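Local atomic coordinates of glycoside hydrolase family protein (Novosphingobium sp. PP1Y, PDB entry 6Q2F), a protein that probably hydrolyses alpha-L-rhamnosidic bonds, releasing terminal rhamnose from glycosylated substrates. Residues K891-H896 and V908-A913. Residues are numbered along the deposited sequence; the frame is centred on the assembly and turned at random.
Sequences KIPFVH and VNQQEA
Gln910 reaches across to the ring of Pro893, its CG anti to its own carbonyl carbon (chi1 -67°) and the chain extended from there (chi2 -180°). The two side chains cross obliquely: NE2 of Gln910 comes within 3.4 Å of CG of Pro893, while CD of the amide lies 3.7 Å from CD of the ring. On the same side of the amide, OE1 of Gln910 comes within 3.8 Å of CB of Lys891, whose chain bends at chi2 so that the ammonium end leads away from 908-913. An alanine in place of Gln910 would remove the amide and would probably deprive the Pro893 ring of its main side-chain neighbour on 908-913. The backbones meet through two weak hydrogen bonds, from Gln910 N to Lys891 O (3.3 Å) and from Val908 N to Pro893 O (3.4 Å). Between them Val908 O receives a CA-H...O contact from Ile892 CA at 3.3 Å and also faces CD of Pro893, a ring carbon in place of an N-H. This is the open end of a beta hairpin formed by strands 894-899 and 902-908 in an antiparallel sheet, where the incoming and outgoing chains still run side by side. Beyond it 908-913 turns, Gln910 being the centre of an inverse gamma turn closed by a weak bond from Gln911 N to Asn909 O. Asn909 points away from 891-896; its ND2 hydrogen-bonds to Ala913 O (3.2 Å), the oxygen nearly in the Asn909 amide plane and ND2 above the Ala913 carbonyl plane, and also to Asp957 O. The side chain of Gln911, bent at chi2, brings its amide alongside the Lys891 backbone, CD lying 3.5 Å from Lys891 N. Helix 657-670 packs against Pro893, Val908 and Gln910, whereas Ile892 rests on Leu907 and Ile917 of the sheet.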
# COMPACT_ATOMS: atom_id res chain seq x y z
N LYS A 891 -21.74 9.31 6.05
CA LYS A 891 -20.80 9.54 4.97
C LYS A 891 -21.39 8.97 3.70
O LYS A 891 -21.84 7.82 3.69
CB LYS A 891 -19.44 8.90 5.25
CG LYS A 891 -18.91 9.10 6.65
CD LYS A 891 -18.64 10.55 6.95
CE LYS A 891 -18.30 10.74 8.43
NZ LYS A 891 -18.46 12.16 8.87
N ILE A 892 -21.38 9.77 2.64
CA ILE A 892 -21.70 9.28 1.30
C ILE A 892 -20.60 9.80 0.38
O ILE A 892 -20.83 10.77 -0.37
CB ILE A 892 -23.10 9.73 0.86
CG1 ILE A 892 -24.16 9.23 1.85
CG2 ILE A 892 -23.42 9.20 -0.53
CD1 ILE A 892 -25.57 9.65 1.51
N PRO A 893 -19.40 9.22 0.41
CA PRO A 893 -18.32 9.72 -0.45
C PRO A 893 -18.67 9.48 -1.91
O PRO A 893 -19.60 8.75 -2.23
CB PRO A 893 -17.10 8.89 -0.01
CG PRO A 893 -17.71 7.58 0.47
CD PRO A 893 -19.05 7.96 1.10
N PHE A 894 -17.91 10.10 -2.81
CA PHE A 894 -18.33 10.05 -4.20
C PHE A 894 -17.12 10.09 -5.12
O PHE A 894 -16.06 10.61 -4.77
CB PHE A 894 -19.25 11.23 -4.54
CG PHE A 894 -18.51 12.54 -4.68
CD1 PHE A 894 -18.10 13.23 -3.55
CD2 PHE A 894 -18.22 13.07 -5.93
CE1 PHE A 894 -17.44 14.45 -3.67
CE2 PHE A 894 -17.56 14.28 -6.05
CZ PHE A 894 -17.17 14.98 -4.92
N VAL A 895 -17.33 9.55 -6.32
CA VAL A 895 -16.44 9.75 -7.45
C VAL A 895 -17.21 10.45 -8.55
O VAL A 895 -18.41 10.18 -8.76
CB VAL A 895 -15.85 8.42 -7.97
CG1 VAL A 895 -14.96 8.68 -9.16
CG2 VAL A 895 -15.06 7.72 -6.84
N HIS A 896 -16.52 11.35 -9.25
CA HIS A 896 -17.07 12.11 -10.37
C HIS A 896 -16.21 11.80 -11.58
O HIS A 896 -15.01 12.08 -11.58
CB HIS A 896 -17.07 13.62 -10.08
CG HIS A 896 -17.69 14.46 -11.15
ND1 HIS A 896 -17.76 15.84 -11.06
CD2 HIS A 896 -18.26 14.13 -12.33
CE1 HIS A 896 -18.33 16.32 -12.16
NE2 HIS A 896 -18.66 15.30 -12.93
N VAL A 908 -21.66 6.00 -2.54
CA VAL A 908 -21.73 4.84 -1.65
C VAL A 908 -22.25 5.28 -0.30
O VAL A 908 -21.61 6.11 0.37
CB VAL A 908 -20.38 4.14 -1.49
CG1 VAL A 908 -20.57 2.87 -0.61
CG2 VAL A 908 -19.80 3.81 -2.85
N ASN A 909 -23.38 4.72 0.12
CA ASN A 909 -23.89 4.94 1.47
C ASN A 909 -23.12 4.03 2.42
O ASN A 909 -23.44 2.84 2.57
CB ASN A 909 -25.39 4.67 1.54
CG ASN A 909 -25.89 4.57 2.97
OD1 ASN A 909 -25.37 5.23 3.86
ND2 ASN A 909 -26.92 3.75 3.18
N GLN A 910 -22.10 4.58 3.07
CA GLN A 910 -21.26 3.79 3.96
C GLN A 910 -21.90 3.59 5.33
O GLN A 910 -21.25 3.83 6.36
CB GLN A 910 -19.90 4.44 4.13
CG GLN A 910 -19.09 4.45 2.88
CD GLN A 910 -17.73 5.09 3.08
OE1 GLN A 910 -17.52 5.85 4.03
NE2 GLN A 910 -16.80 4.76 2.21
N GLN A 911 -23.14 3.16 5.34
CA GLN A 911 -23.82 2.92 6.59
C GLN A 911 -24.79 1.79 6.47
O GLN A 911 -25.36 1.60 5.42
CB GLN A 911 -24.57 4.17 7.03
CG GLN A 911 -23.72 5.21 7.71
CD GLN A 911 -23.09 6.20 6.76
OE1 GLN A 911 -23.45 6.29 5.62
NE2 GLN A 911 -22.13 6.93 7.25
N GLU A 912 -25.00 1.04 7.54
CA GLU A 912 -26.01 -0.01 7.51
C GLU A 912 -27.41 0.57 7.36
O GLU A 912 -28.26 -0.05 6.72
CB GLU A 912 -25.91 -0.89 8.76
CG GLU A 912 -24.79 -1.92 8.66
CD GLU A 912 -24.55 -2.66 9.96
OE1 GLU A 912 -24.20 -2.00 10.97
OE2 GLU A 912 -24.71 -3.90 9.98
N ALA A 913 -27.66 1.74 7.93
CA ALA A 913 -28.99 2.35 7.86
C ALA A 913 -29.25 2.95 6.49
O ALA A 913 -28.44 3.71 5.96
CB ALA A 913 -29.15 3.43 8.93